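Local coordinates for protein pectinesterase A (Erwinia chrysanthemi, PDB 2NTP) that hydrolyses the methyl esters of galacturonosyl residues in pectin, releasing methanol, as the first step in maceration and soft-rotting of plant tissue, at residues A[107-111]-A[112-116]; A[197-200]-A[201-204]. All coordinates share one frame; numbering follows the deposited sequence.

Interaction 1. Residues A[107-111]-A[112-116]; sequences NDFDF and PANQA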
ATOM      1  N   ASN A 107      -8.727   5.832  -1.085  1.00  6.35           N
ATOM      2  CA  ASN A 107      -9.403   6.197   0.155  1.00  6.56           C
ATOM      3  C   ASN A 107      -9.530   7.714   0.167  1.00  6.92           C
ATOM      4  O   ASN A 107      -8.529   8.437   0.088  1.00  6.77           O
ATOM      5  CB  ASN A 107      -8.694   5.672   1.405  1.00  6.50           C
ATOM      6  CG  ASN A 107      -9.585   5.740   2.648  1.00  6.07           C
ATOM      7  OD1 ASN A 107     -10.221   6.766   2.918  1.00  6.53           O
ATOM      8  ND2 ASN A 107      -9.633   4.652   3.403  1.00  5.23           N
ATOM      9  N   ASP A 108     -10.772   8.183   0.217  1.00  7.06           N
ATOM     10  CA  ASP A 108     -11.054   9.606   0.062  1.00  7.96           C
ATOM     11  C   ASP A 108     -11.117  10.353   1.392  1.00  8.09           C
ATOM     12  O   ASP A 108     -11.544  11.514   1.430  1.00  8.36           O
ATOM     13  CB  ASP A 108     -12.345   9.816  -0.742  1.00  8.22           C
ATOM     14  CG  ASP A 108     -12.148   9.613  -2.232  1.00  9.45           C
ATOM     15  OD1 ASP A 108     -10.992   9.570  -2.700  1.00 10.34           O
ATOM     16  OD2 ASP A 108     -13.171   9.512  -2.942  1.00 11.53           O
ATOM     17  N   PHE A 109     -10.692   9.703   2.476  1.00  8.05           N
ATOM     18  CA  PHE A 109     -10.572  10.400   3.753  1.00  8.33           C
ATOM     19  C   PHE A 109      -9.727  11.647   3.540  1.00  8.27           C
ATOM     20  O   PHE A 109      -8.579  11.577   3.075  1.00  8.31           O
ATOM     21  CB  PHE A 109      -9.973   9.514   4.850  1.00  8.14           C
ATOM     22  CG  PHE A 109      -9.692  10.248   6.135  1.00  8.39           C
ATOM     23  CD1 PHE A 109     -10.733  10.777   6.891  1.00  8.85           C
ATOM     24  CD2 PHE A 109      -8.382  10.406   6.588  1.00  8.34           C
ATOM     25  CE1 PHE A 109     -10.477  11.454   8.079  1.00  9.07           C
ATOM     26  CE2 PHE A 109      -8.113  11.089   7.776  1.00  9.00           C
ATOM     27  CZ  PHE A 109      -9.169  11.611   8.522  1.00  8.52           C
ATOM     28  N   ASP A 110     -10.314  12.793   3.862  1.00  8.70           N
ATOM     29  CA  ASP A 110      -9.657  14.065   3.625  1.00  9.01           C
ATOM     30  C   ASP A 110      -8.715  14.372   4.781  1.00  8.88           C
ATOM     31  O   ASP A 110      -9.030  15.163   5.670  1.00  8.63           O
ATOM     32  CB  ASP A 110     -10.699  15.173   3.445  1.00  9.54           C
ATOM     33  CG  ASP A 110     -10.130  16.428   2.804  1.00 10.62           C
ATOM     34  OD1 ASP A 110      -8.906  16.676   2.893  1.00 10.91           O
ATOM     35  OD2 ASP A 110     -10.933  17.188   2.215  1.00 12.97           O
ATOM     36  N   PHE A 111      -7.552  13.727   4.765  1.00  8.57           N
ATOM     37  CA  PHE A 111      -6.550  13.952   5.800  1.00  8.65           C
ATOM     38  C   PHE A 111      -6.222  15.437   6.028  1.00  8.64           C
ATOM     39  O   PHE A 111      -6.244  15.891   7.169  1.00  8.90           O
ATOM     40  CB  PHE A 111      -5.285  13.138   5.516  1.00  8.74           C
ATOM     41  CG  PHE A 111      -4.185  13.365   6.507  1.00  8.22           C
ATOM     42  CD1 PHE A 111      -4.143  12.647   7.695  1.00  8.81           C
ATOM     43  CD2 PHE A 111      -3.184  14.299   6.250  1.00  9.02           C
ATOM     44  CE1 PHE A 111      -3.117  12.857   8.616  1.00  9.29           C
ATOM     45  CE2 PHE A 111      -2.158  14.513   7.162  1.00  9.42           C
ATOM     46  CZ  PHE A 111      -2.130  13.796   8.355  1.00  9.51           C
ATOM     47  N   PRO A 112      -5.904  16.198   4.955  1.00  8.86           N
ATOM     48  CA  PRO A 112      -5.568  17.608   5.208  1.00  8.80           C
ATOM     49  C   PRO A 112      -6.704  18.416   5.844  1.00  8.89           C
ATOM     50  O   PRO A 112      -6.444  19.238   6.722  1.00  8.84           O
ATOM     51  CB  PRO A 112      -5.238  18.147   3.813  1.00  8.98           C
ATOM     52  CG  PRO A 112      -4.807  16.923   3.033  1.00  9.11           C
ATOM     53  CD  PRO A 112      -5.760  15.865   3.523  1.00  9.01           C
ATOM     54  N   ALA A 113      -7.940  18.187   5.410  1.00  8.83           N
ATOM     55  CA  ALA A 113      -9.082  18.897   5.998  1.00  9.23           C
ATOM     56  C   ALA A 113      -9.253  18.504   7.460  1.00  9.52           C
ATOM     57  O   ALA A 113      -9.559  19.351   8.302  1.00  9.81           O
ATOM     58  CB  ALA A 113     -10.358  18.640   5.209  1.00  9.32           C
ATOM     59  N   ASN A 114      -9.040  17.223   7.758  1.00  9.50           N
ATOM     60  CA  ASN A 114      -9.071  16.741   9.136  1.00  9.53           C
ATOM     61  C   ASN A 114      -8.050  17.454  10.022  1.00  9.55           C
ATOM     62  O   ASN A 114      -8.384  17.904  11.114  1.00  9.44           O
ATOM     63  CB  ASN A 114      -8.827  15.237   9.208  1.00  9.89           C
ATOM     64  CG  ASN A 114      -9.027  14.688  10.609  1.00  9.82           C
ATOM     65  OD1 ASN A 114     -10.158  14.517  11.059  1.00 11.38           O
ATOM     66  ND2 ASN A 114      -7.929  14.415  11.309  1.00 10.17           N
ATOM     67  N   GLN A 115      -6.810  17.546   9.544  1.00  9.40           N
ATOM     68  CA  GLN A 115      -5.734  18.186  10.304  1.00 10.04           C
ATOM     69  C   GLN A 115      -5.961  19.677  10.506  1.00 10.25           C
ATOM     70  O   GLN A 115      -5.518  20.237  11.509  1.00 10.59           O
ATOM     71  CB  GLN A 115      -4.377  17.946   9.633  1.00 10.08           C
ATOM     72  CG  GLN A 115      -4.018  16.477   9.525  1.00 10.90           C
ATOM     73  CD  GLN A 115      -3.903  15.802  10.875  1.00 12.36           C
ATOM     74  OE1 GLN A 115      -4.866  15.217  11.373  1.00 13.22           O
ATOM     75  NE2 GLN A 115      -2.727  15.893  11.485  1.00 14.04           N
ATOM     76  N   ALA A 116      -6.649  20.309   9.553  1.00 10.03           N
ATOM     77  CA  ALA A 116      -6.940  21.745   9.612  1.00 10.25           C
ATOM     78  C   ALA A 116      -8.044  22.081  10.615  1.00 10.17           C
ATOM     79  O   ALA A 116      -8.230  23.248  10.982  1.00 10.38           O
ATOM     80  CB  ALA A 116      -7.297  22.275   8.229  1.00 10.23           C
TER

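Interaction 2. Residues A[197-200]-A[201-204]; sequences DVKS and GNVS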
ATOM      1  N   ASP A 197       0.251  20.472   7.417  1.00 11.22           N
ATOM      2  CA  ASP A 197       0.196  20.452   8.880  1.00 11.75           C
ATOM      3  C   ASP A 197       1.547  20.207   9.557  1.00 12.40           C
ATOM      4  O   ASP A 197       1.627  20.171  10.788  1.00 12.60           O
ATOM      5  CB  ASP A 197      -0.835  19.419   9.362  1.00 11.64           C
ATOM      6  CG  ASP A 197      -0.478  17.991   8.960  1.00 11.46           C
ATOM      7  OD1 ASP A 197      -0.195  17.755   7.769  1.00 10.59           O
ATOM      8  OD2 ASP A 197      -0.497  17.099   9.836  1.00 10.70           O
ATOM      9  N   VAL A 198       2.599  20.047   8.757  1.00 12.77           N
ATOM     10  CA  VAL A 198       3.939  19.756   9.277  1.00 13.50           C
ATOM     11  C   VAL A 198       4.842  20.989   9.200  1.00 14.80           C
ATOM     12  O   VAL A 198       5.009  21.578   8.133  1.00 14.58           O
ATOM     13  CB  VAL A 198       4.589  18.548   8.541  1.00 13.41           C
ATOM     14  CG1 VAL A 198       6.060  18.392   8.909  1.00 12.73           C
ATOM     15  CG2 VAL A 198       3.838  17.269   8.868  1.00 12.25           C
ATOM     16  N   LYS A 199       5.412  21.361  10.348  1.00 16.23           N
ATOM     17  CA  LYS A 199       6.305  22.517  10.457  1.00 17.88           C
ATOM     18  C   LYS A 199       7.573  22.337   9.636  1.00 18.46           C
ATOM     19  O   LYS A 199       8.069  21.218   9.480  1.00 18.55           O
ATOM     20  CB  LYS A 199       6.702  22.754  11.917  1.00 17.99           C
ATOM     21  CG  LYS A 199       5.582  23.238  12.815  1.00 19.36           C
ATOM     22  CD  LYS A 199       6.106  23.475  14.223  1.00 20.93           C
ATOM     23  CE  LYS A 199       4.985  23.782  15.201  1.00 22.36           C
ATOM     24  NZ  LYS A 199       4.380  25.117  14.965  1.00 24.28           N
ATOM     25  N   SER A 200       8.094  23.447   9.120  1.00 19.27           N
ATOM     26  CA  SER A 200       9.371  23.446   8.416  1.00 19.89           C
ATOM     27  C   SER A 200      10.420  22.798   9.318  1.00 19.69           C
ATOM     28  O   SER A 200      10.534  23.147  10.499  1.00 20.10           O
ATOM     29  CB  SER A 200       9.778  24.877   8.058  1.00 20.22           C
ATOM     30  OG  SER A 200      10.738  24.890   7.015  1.00 21.95           O
ATOM     31  N   GLY A 201      11.152  21.829   8.773  1.00 19.33           N
ATOM     32  CA  GLY A 201      12.195  21.139   9.529  1.00 18.43           C
ATOM     33  C   GLY A 201      11.791  19.817  10.161  1.00 17.78           C
ATOM     34  O   GLY A 201      12.646  19.076  10.658  1.00 18.03           O
ATOM     35  N   ASN A 202      10.491  19.523  10.165  1.00 16.73           N
ATOM     36  CA  ASN A 202       9.990  18.241  10.660  1.00 15.57           C
ATOM     37  C   ASN A 202       9.696  17.281   9.506  1.00 14.47           C
ATOM     38  O   ASN A 202       9.616  17.698   8.354  1.00 14.33           O
ATOM     39  CB  ASN A 202       8.747  18.439  11.534  1.00 15.89           C
ATOM     40  CG  ASN A 202       9.065  19.089  12.876  1.00 16.93           C
ATOM     41  OD1 ASN A 202      10.217  19.114  13.317  1.00 17.97           O
ATOM     42  ND2 ASN A 202       8.037  19.610  13.534  1.00 18.39           N
ATOM     43  N   VAL A 203       9.545  15.997   9.825  1.00 12.78           N
ATOM     44  CA  VAL A 203       9.346  14.964   8.804  1.00 11.42           C
ATOM     45  C   VAL A 203       7.899  14.947   8.295  1.00 10.61           C
ATOM     46  O   VAL A 203       6.958  14.939   9.090  1.00 10.35           O
ATOM     47  CB  VAL A 203       9.764  13.566   9.332  1.00 11.53           C
ATOM     48  CG1 VAL A 203       9.454  12.468   8.311  1.00 11.23           C
ATOM     49  CG2 VAL A 203      11.247  13.556   9.672  1.00 11.45           C
ATOM     50  N   SER A 204       7.743  14.937   6.969  1.00  9.39           N
ATOM     51  CA  SER A 204       6.424  14.858   6.334  1.00  8.71           C
ATOM     52  C   SER A 204       5.897  13.428   6.201  1.00  8.36           C
ATOM     53  O   SER A 204       4.689  13.209   6.255  1.00  8.49           O
ATOM     54  CB  SER A 204       6.437  15.542   4.961  1.00  8.86           C
ATOM     55  OG  SER A 204       6.318  16.951   5.086  1.00  8.87           O
TER
HETATM   56  O   HOH W   1       5.383  19.771  12.647  1.00 19.77           O
HETATM   57  O   HOH W   2      11.477  21.890  13.359  1.00 40.12           O

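Interaction 1. Residues A[107-111]-A[112-116]
An N-capped first turn of helix joins Asp110 to Ala113 where the chain leaves the parallel beta-helix of this pectinesterase after strand 103-107 and enters the short helix 111-116. Asp110 is the N-cap: its OD1 accepts from Ala113 N at 3.1 Å. With CG anti to its own N (chi1 -163°), the carboxylate lies over the start of the helix, and the N-H meets OD1 from above the carboxylate plane. A short acidic side chain suits this place, since it engages an amide of the first turn and its charge should be welcome at the positive end of the helix dipole. Asp110 O also takes the Asn114 N-H, while Phe111 O takes that of Gln115 at 2.9 Å. Proline, which has no N-H to donate, suits the first turn, where no earlier helical carbonyl awaits one; Pro112 CD lies 3.4 Å from Phe111 CB.

At the next residue after Ala113, Asn114 CB and CG come to Phe109 CZ, both at 3.7 Å, the ring and amide planes being 52° apart. The Asn114 amide is tied down through ND2, which donates to Gln115 OE1 at 3.2 Å and also to Ile125 O outside the helix. Gln115 bends at its second torsion, which folds its amide back along Phe111, whose ring also touches the substrate-binding Arg195; Gln115 NE2 is bonded to Asp197 in the neighbouring loop. Ring and amide are stacked, their planes 17° apart, and the flexible glutamine chain adds a CH-pi contact, with CG above one face of Phe111, 3.7 Å from the ring centroid.

Interaction 2. Residues A[197-200]-A[201-204]
Lys199 N and Asn202 ND2 both donate to one water, each at 2.8 Å, so a single oxygen joins the backbone at the start of a turn to the side chain at its end. The direct link is the backbone bond from Asn202 N to Lys199 O, 3.0 Å long and 161° at the hydrogen, which closes a type II beta turn from Lys199 to Asn202. Gly201 takes the third position with positive phi (97°). Glycine is well suited there, because a CB at these backbone angles would run into Ser200 O.

Asn202 uses both ends of its amide. Its CG stands anti to the carbonyl carbon (chi1 -71°), a placement from which ND2 reaches the first water while OD1 accepts from a second, at 3.0 Å. That second water also donates to Ser200 O over a longer 3.3 Å. An asparagine serves this place well, since its donor and acceptor can engage the two waters at once. Its CB rests 3.5 Å from Lys199 O, and ND2 passes alongside Lys199 CB. The rest of the lysine chain leads away.

Val198 supplies the apolar part of the contact. Its branched side chain points toward the returning limb of the loop, 201-204, where CG1 lies 3.8 Å from Asn202 CB and also packs against the carbonyl oxygens of Asn202 and Val203. Ser204 OG is a more distant neighbour of CG1. At the base, Asp197 OD1 forms a salt bridge with Arg195, whose NH1 also donates to Ser204 O. The whole is a beta turn in the loop between strands 189-192 and 205-210 of the beta-helix, bearing the substrate-binding Asn202.

Interactions 1 and 2 come from two excursions of the beta-helix that meet near the bound oligogalacturonide, their centres about 17 Å apart. The bridge is polar: Gln115 NE2 of 112-116 probably donates to Asp197 OD2 of 197-200 at 3.0 Å. Beside it, Phe111 CE2 packs against Asp197 OD1 at 3.8 Å. Arg195, a substrate-binding residue, joins the two as well, lying about 3 Å from the side chains of both Phe111 and Val198 at nearest atoms. Phe111 also comes within about 4 Å of the side chain of Gln153, the transition-state stabiliser. The side chains of Gln115 and Val198 each come within about 5 Å, at nearest atoms, of a bound galacturonic acid unit.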